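Local coordinates for protein glycinin A3B4 subunit (Glycine max, PDB 2D5F) that probably serves as a seed storage globulin of the 11S family, built from two cupin domains and assembled into hexamers, at residues R54-L59 against K235-V240; K75-A81 against P130-T136. All coordinates share one frame; numbering follows the deposited sequence.

Interaction 1: residues R54-L59 against K235-V240; sequences RNGLHL and KQIVTV. With CO3 (carbonate ion), chain E.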
loop_
_atom_site.group_PDB
_atom_site.type_symbol
_atom_site.label_atom_id
_atom_site.label_comp_id
_atom_site.label_asym_id
_atom_site.label_seq_id
_atom_site.Cartn_x
_atom_site.Cartn_y
_atom_site.Cartn_z
ATOM N N ARG B 54 -42.487 -9.643 -12.314
ATOM C CA ARG B 54 -42.176 -10.785 -13.168
ATOM C C ARG B 54 -41.700 -10.284 -14.531
ATOM O O ARG B 54 -42.334 -9.415 -15.139
ATOM C CB ARG B 54 -43.419 -11.667 -13.322
ATOM C CG ARG B 54 -43.160 -13.042 -13.908
ATOM C CD ARG B 54 -44.313 -13.977 -13.574
ATOM N NE ARG B 54 -44.133 -15.316 -14.129
ATOM C CZ ARG B 54 -44.138 -15.593 -15.429
ATOM N NH1 ARG B 54 -44.312 -14.624 -16.318
ATOM N NH2 ARG B 54 -43.976 -16.842 -15.840
ATOM N N ASN B 55 -40.580 -10.827 -14.997
ATOM C CA ASN B 55 -39.998 -10.433 -16.278
ATOM C C ASN B 55 -39.590 -8.959 -16.275
ATOM O O ASN B 55 -39.403 -8.359 -17.334
ATOM C CB ASN B 55 -40.988 -10.675 -17.425
ATOM C CG ASN B 55 -41.153 -12.148 -17.768
ATOM O OD1 ASN B 55 -41.806 -12.487 -18.753
ATOM N ND2 ASN B 55 -40.569 -13.026 -16.960
ATOM N N GLY B 56 -39.450 -8.382 -15.085
ATOM C CA GLY B 56 -39.077 -6.981 -14.987
ATOM C C GLY B 56 -37.613 -6.707 -15.286
ATOM O O GLY B 56 -36.729 -7.400 -14.784
ATOM N N LEU B 57 -37.362 -5.690 -16.107
ATOM C CA LEU B 57 -36.010 -5.309 -16.485
ATOM C C LEU B 57 -35.736 -3.849 -16.142
ATOM O O LEU B 57 -36.391 -2.941 -16.655
ATOM C CB LEU B 57 -35.795 -5.529 -17.986
ATOM C CG LEU B 57 -34.519 -4.953 -18.617
ATOM C CD1 LEU B 57 -33.286 -5.698 -18.123
ATOM C CD2 LEU B 57 -34.613 -5.067 -20.133
ATOM N N HIS B 58 -34.769 -3.629 -15.261
ATOM C CA HIS B 58 -34.397 -2.280 -14.872
ATOM C C HIS B 58 -33.394 -1.805 -15.919
ATOM O O HIS B 58 -32.278 -2.315 -15.993
ATOM C CB HIS B 58 -33.763 -2.294 -13.480
ATOM C CG HIS B 58 -33.465 -0.933 -12.935
ATOM N ND1 HIS B 58 -32.788 -0.741 -11.751
ATOM C CD2 HIS B 58 -33.766 0.302 -13.402
ATOM C CE1 HIS B 58 -32.686 0.555 -11.512
ATOM N NE2 HIS B 58 -33.273 1.209 -12.499
ATOM N N LEU B 59 -33.802 -0.836 -16.731
ATOM C CA LEU B 59 -32.955 -0.309 -17.797
ATOM C C LEU B 59 -31.596 0.187 -17.305
ATOM O O LEU B 59 -31.477 0.767 -16.223
ATOM C CB LEU B 59 -33.688 0.804 -18.547
ATOM C CG LEU B 59 -35.052 0.392 -19.127
ATOM C CD1 LEU B 59 -35.632 1.538 -19.947
ATOM C CD2 LEU B 59 -34.893 -0.852 -19.993
ATOM N N LYS B 235 -41.187 3.866 -18.933
ATOM C CA LYS B 235 -40.386 4.384 -17.823
ATOM C C LYS B 235 -39.174 3.477 -17.572
ATOM O O LYS B 235 -38.942 2.541 -18.340
ATOM C CB LYS B 235 -41.244 4.556 -16.561
ATOM C CG LYS B 235 -42.382 5.568 -16.773
ATOM C CD LYS B 235 -43.191 5.833 -15.511
ATOM C CE LYS B 235 -44.477 6.596 -15.829
ATOM N NZ LYS B 235 -44.229 7.850 -16.603
ATOM N N GLN B 236 -38.417 3.756 -16.507
ATOM C CA GLN B 236 -37.178 3.027 -16.186
ATOM C C GLN B 236 -37.180 1.518 -15.908
ATOM O O GLN B 236 -36.120 0.885 -15.928
ATOM C CB GLN B 236 -36.450 3.737 -15.037
ATOM C CG GLN B 236 -37.319 4.034 -13.843
ATOM C CD GLN B 236 -37.776 5.479 -13.814
ATOM O OE1 GLN B 236 -37.251 6.293 -13.051
ATOM N NE2 GLN B 236 -38.751 5.808 -14.654
ATOM N N ILE B 237 -38.336 0.942 -15.610
ATOM C CA ILE B 237 -38.409 -0.498 -15.381
ATOM C C ILE B 237 -39.475 -1.023 -16.335
ATOM O O ILE B 237 -40.650 -0.662 -16.233
ATOM C CB ILE B 237 -38.799 -0.854 -13.931
ATOM C CG1 ILE B 237 -37.730 -0.346 -12.958
ATOM C CG2 ILE B 237 -38.927 -2.365 -13.787
ATOM C CD1 ILE B 237 -37.997 -0.712 -11.508
ATOM N N VAL B 238 -39.053 -1.860 -17.269
ATOM C CA VAL B 238 -39.963 -2.402 -18.261
ATOM C C VAL B 238 -40.232 -3.893 -18.097
ATOM O O VAL B 238 -39.496 -4.604 -17.406
ATOM C CB VAL B 238 -39.405 -2.168 -19.670
ATOM C CG1 VAL B 238 -39.057 -0.695 -19.843
ATOM C CG2 VAL B 238 -38.180 -3.047 -19.896
ATOM N N THR B 239 -41.299 -4.358 -18.742
ATOM C CA THR B 239 -41.656 -5.766 -18.704
ATOM C C THR B 239 -41.188 -6.383 -20.016
ATOM O O THR B 239 -41.523 -5.888 -21.095
ATOM C CB THR B 239 -43.176 -5.965 -18.581
ATOM O OG1 THR B 239 -43.634 -5.405 -17.344
ATOM C CG2 THR B 239 -43.517 -7.446 -18.623
ATOM N N VAL B 240 -40.404 -7.451 -19.920
ATOM C CA VAL B 240 -39.900 -8.129 -21.105
ATOM C C VAL B 240 -40.889 -9.235 -21.462
ATOM O O VAL B 240 -40.931 -10.283 -20.809
ATOM C CB VAL B 240 -38.504 -8.750 -20.855
ATOM C CG1 VAL B 240 -37.981 -9.395 -22.135
ATOM C CG2 VAL B 240 -37.539 -7.677 -20.371
HETATM C C CO3 E . -31.937 -2.638 -9.037
HETATM O O1 CO3 E . -32.281 -2.882 -10.237
HETATM O O2 CO3 E . -31.287 -1.566 -8.780
HETATM O O3 CO3 E . -32.244 -3.471 -8.102
HETATM O O HOH W 1 -42.482 -6.797 -15.177
#
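Two first torsions place key groups on opposite faces of this antiparallel strand pair at the margin of the N-terminal cupin barrel: His-58 holds CG anti to its backbone N (chi1 -174°), which lays its ring obliquely across Ile-237, CD2 near CG1, while Leu-57, turned alike (chi1 169°), lies beside Val-238 on the other face. The short strand 237-239 is returned from far along the chain to pair with strand 56-59. Leu-57 and Val-238 form the hydrogen-bonded pair, with Leu-57 N to Val-238 O at 2.7 Å and Val-238 N to Leu-57 O at 2.9 Å. Val-240 N to Asn-55 O and Leu-59 N to Gln-236 O continue the ladder beyond both ends of strand 237-239.

On the leucine face, CB of Leu-57 touches CG2 of Val-240 at 3.7 Å, and the Leu-59 side chain crosses that of Val-238 at about a right angle, its CD2 4.0 Å from Val-238 CG2. Asn-469 and Ser-470 of the second subunit pack on this apolar patch. At the partly exposed end, a water donates to Arg-54 O and accepts from Thr-239 OG1.

The His-58 imidazole is gripped through both nitrogens: NE2 bonds to the hydroxyl of Tyr-164, which helps fix its rotation. The backbone O of Gln-236 lies at the edge of the His-58 ring, 3.5 Å from its CD2, and His-58 ND1 donates to carbonate O1 at 2.7 Å, with 163° at the hydrogen.

Interaction 2: residues K75-A81 against P130-T136; sequences KGAIGFA and PYWTYNT. With CO3 (carbonate ion), chain E.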
loop_
_atom_site.group_PDB
_atom_site.type_symbol
_atom_site.label_atom_id
_atom_site.label_comp_id
_atom_site.label_asym_id
_atom_site.label_seq_id
_atom_site.Cartn_x
_atom_site.Cartn_y
_atom_site.Cartn_z
ATOM N N LYS B 75 -35.268 -13.454 -7.067
ATOM C CA LYS B 75 -33.997 -13.801 -7.672
ATOM C C LYS B 75 -33.896 -13.220 -9.074
ATOM O O LYS B 75 -34.897 -13.072 -9.778
ATOM C CB LYS B 75 -33.836 -15.323 -7.721
ATOM C CG LYS B 75 -34.750 -16.027 -8.702
ATOM C CD LYS B 75 -34.541 -17.536 -8.625
ATOM C CE LYS B 75 -35.199 -18.267 -9.795
ATOM N NZ LYS B 75 -34.477 -18.053 -11.088
ATOM N N GLY B 76 -32.679 -12.888 -9.479
ATOM C CA GLY B 76 -32.487 -12.321 -10.794
ATOM C C GLY B 76 -31.035 -12.292 -11.209
ATOM O O GLY B 76 -30.189 -13.011 -10.668
ATOM N N ALA B 77 -30.744 -11.443 -12.179
ATOM C CA ALA B 77 -29.398 -11.319 -12.693
ATOM C C ALA B 77 -29.071 -9.853 -12.874
ATOM O O ALA B 77 -29.939 -9.049 -13.197
ATOM C CB ALA B 77 -29.288 -12.044 -14.025
ATOM N N ILE B 78 -27.810 -9.512 -12.656
ATOM C CA ILE B 78 -27.357 -8.147 -12.820
ATOM C C ILE B 78 -26.152 -8.181 -13.749
ATOM O O ILE B 78 -25.325 -9.091 -13.675
ATOM C CB ILE B 78 -26.945 -7.520 -11.469
ATOM C CG1 ILE B 78 -26.378 -6.113 -11.700
ATOM C CG2 ILE B 78 -25.929 -8.423 -10.767
ATOM C CD1 ILE B 78 -26.134 -5.317 -10.420
ATOM N N GLY B 79 -26.068 -7.198 -14.635
ATOM C CA GLY B 79 -24.951 -7.130 -15.548
ATOM C C GLY B 79 -24.366 -5.734 -15.536
ATOM O O GLY B 79 -25.104 -4.754 -15.494
ATOM N N PHE B 80 -23.039 -5.643 -15.547
ATOM C CA PHE B 80 -22.377 -4.349 -15.559
ATOM C C PHE B 80 -21.667 -4.145 -16.884
ATOM O O PHE B 80 -21.438 -5.097 -17.631
ATOM C CB PHE B 80 -21.321 -4.251 -14.458
ATOM C CG PHE B 80 -21.849 -4.468 -13.074
ATOM C CD1 PHE B 80 -22.047 -5.754 -12.589
ATOM C CD2 PHE B 80 -22.094 -3.387 -12.236
ATOM C CE1 PHE B 80 -22.472 -5.958 -11.287
ATOM C CE2 PHE B 80 -22.520 -3.582 -10.932
ATOM C CZ PHE B 80 -22.709 -4.869 -10.454
ATOM N N ALA B 81 -21.312 -2.898 -17.168
ATOM C CA ALA B 81 -20.578 -2.570 -18.382
ATOM C C ALA B 81 -19.251 -1.928 -17.957
ATOM O O ALA B 81 -19.163 -0.714 -17.816
ATOM C CB ALA B 81 -21.382 -1.595 -19.259
ATOM N N PRO B 130 -22.130 1.483 -15.570
ATOM C CA PRO B 130 -23.510 1.165 -15.961
ATOM C C PRO B 130 -23.912 -0.227 -15.479
ATOM O O PRO B 130 -23.093 -1.146 -15.468
ATOM C CB PRO B 130 -23.468 1.211 -17.489
ATOM C CG PRO B 130 -22.247 2.046 -17.802
ATOM C CD PRO B 130 -21.267 1.604 -16.756
ATOM N N TYR B 131 -25.169 -0.383 -15.081
ATOM C CA TYR B 131 -25.654 -1.688 -14.655
ATOM C C TYR B 131 -27.139 -1.809 -14.967
ATOM O O TYR B 131 -27.852 -0.801 -15.038
ATOM C CB TYR B 131 -25.448 -1.906 -13.151
ATOM C CG TYR B 131 -26.521 -1.278 -12.290
ATOM C CD1 TYR B 131 -26.537 0.095 -12.053
ATOM C CD2 TYR B 131 -27.543 -2.057 -11.736
ATOM C CE1 TYR B 131 -27.541 0.680 -11.284
ATOM C CE2 TYR B 131 -28.558 -1.476 -10.965
ATOM C CZ TYR B 131 -28.546 -0.112 -10.745
ATOM O OH TYR B 131 -29.523 0.467 -9.975
ATOM N N TRP B 132 -27.584 -3.051 -15.159
ATOM C CA TRP B 132 -28.985 -3.366 -15.430
ATOM C C TRP B 132 -29.309 -4.643 -14.663
ATOM O O TRP B 132 -28.420 -5.451 -14.387
ATOM C CB TRP B 132 -29.231 -3.591 -16.928
ATOM C CG TRP B 132 -28.382 -4.666 -17.543
ATOM C CD1 TRP B 132 -27.171 -4.504 -18.157
ATOM C CD2 TRP B 132 -28.650 -6.072 -17.551
ATOM N NE1 TRP B 132 -26.665 -5.723 -18.541
ATOM C CE2 TRP B 132 -27.549 -6.705 -18.178
ATOM C CE3 TRP B 132 -29.709 -6.864 -17.085
ATOM C CZ2 TRP B 132 -27.478 -8.095 -18.356
ATOM C CZ3 TRP B 132 -29.638 -8.253 -17.261
ATOM C CH2 TRP B 132 -28.526 -8.849 -17.888
ATOM N N THR B 133 -30.574 -4.816 -14.297
ATOM C CA THR B 133 -30.991 -6.009 -13.564
ATOM C C THR B 133 -32.271 -6.577 -14.164
ATOM O O THR B 133 -33.060 -5.850 -14.768
ATOM C CB THR B 133 -31.234 -5.702 -12.079
ATOM O OG1 THR B 133 -32.296 -4.753 -11.960
ATOM C CG2 THR B 133 -29.966 -5.131 -11.433
ATOM N N TYR B 134 -32.475 -7.877 -13.983
ATOM C CA TYR B 134 -33.639 -8.553 -14.530
ATOM C C TYR B 134 -34.136 -9.626 -13.571
ATOM O O TYR B 134 -33.342 -10.354 -12.975
ATOM C CB TYR B 134 -33.269 -9.195 -15.870
ATOM C CG TYR B 134 -34.342 -10.080 -16.455
ATOM C CD1 TYR B 134 -35.502 -9.533 -16.995
ATOM C CD2 TYR B 134 -34.201 -11.469 -16.461
ATOM C CE1 TYR B 134 -36.498 -10.340 -17.527
ATOM C CE2 TYR B 134 -35.196 -12.290 -16.992
ATOM C CZ TYR B 134 -36.341 -11.716 -17.521
ATOM O OH TYR B 134 -37.340 -12.507 -18.037
ATOM N N ASN B 135 -35.454 -9.711 -13.432
ATOM C CA ASN B 135 -36.088 -10.691 -12.562
ATOM C C ASN B 135 -36.168 -12.005 -13.331
ATOM O O ASN B 135 -36.806 -12.077 -14.381
ATOM C CB ASN B 135 -37.490 -10.206 -12.189
ATOM C CG ASN B 135 -38.160 -11.083 -11.159
ATOM O OD1 ASN B 135 -39.192 -10.708 -10.596
ATOM N ND2 ASN B 135 -37.586 -12.255 -10.904
ATOM N N THR B 136 -35.505 -13.033 -12.816
ATOM C CA THR B 136 -35.492 -14.344 -13.460
ATOM C C THR B 136 -36.467 -15.326 -12.810
ATOM O O THR B 136 -36.545 -16.485 -13.217
ATOM C CB THR B 136 -34.100 -14.984 -13.385
ATOM O OG1 THR B 136 -33.784 -15.249 -12.014
ATOM C CG2 THR B 136 -33.045 -14.061 -13.980
HETATM C C CO3 E . -31.937 -2.638 -9.037
HETATM O O1 CO3 E . -32.281 -2.882 -10.237
HETATM O O2 CO3 E . -31.287 -1.566 -8.780
HETATM O O3 CO3 E . -32.244 -3.471 -8.102
HETATM O O HOH W 2 -23.871 -6.240 -19.163
#
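Backbone hydrogen bonds hold Gly-79 to Trp-132 and Ala-77 to Tyr-134 in reciprocal pairs, joining neighbouring antiparallel strands of the cupin beta-barrel; Gly-79 N to Trp-132 O measures 2.9 Å. Ala-81 N to Pro-130 O extends the ladder at one end, and Thr-136 N to Lys-75 O at the other.

Among polar side chains, Lys-75 bends at its last torsion (chi4 72°) and brings NZ to Thr-136 OG1 at 3.0 Å.

Apolar contacts line the face of Ile-78 and Phe-80. Ile-78 CG1 meets Thr-133 CG2 at 3.7 Å, its CD1 reaches CD2 of Tyr-131, and Phe-80 CD2 touches Tyr-131 CB; Ile-125 covers this side.

The indole contact is on the other face: with CG between its backbone N and carbonyl carbon (chi1 57°), Trp-132 folds its indole back over Gly-79 in a CH-pi contact, the glycine CA 4.0 Å from the five-membered ring centroid. Its NE1 donates to a water that in turn donates to Phe-80 O. A leucine in place of Trp-132 would probably leave the Gly-79 backbone without its aromatic cover and this water without its indole donor.

Carbonate is bound from the isoleucine face: Tyr-131 OH donates to O2 at 2.9 Å, and Thr-133 OG1 to O1 at 2.5 Å.

How the interactions relate
Interactions 1 and 2 are mostly buried and belong to one curled sheet, in which strands 56-62 and 131-135 are neighbours: His-58 N lies 2.8 Å from Thr-133 O, a probable hydrogen bond. Interaction 2 joins two longer strands within the N-terminal barrel, with aromatic packing on each face; interaction 1 adds a short strand arriving much later in the sequence, lies farther from the chain centre, and packs branched aliphatic side chains, leucine against valine. Their more accessible ends also differ, with a water bridge in interaction 1 and a lysine-threonine bond in interaction 2. Both contacts touch the second subunit, and together with Arg-50 they supply hydrogen-bond donors to the same carbonate.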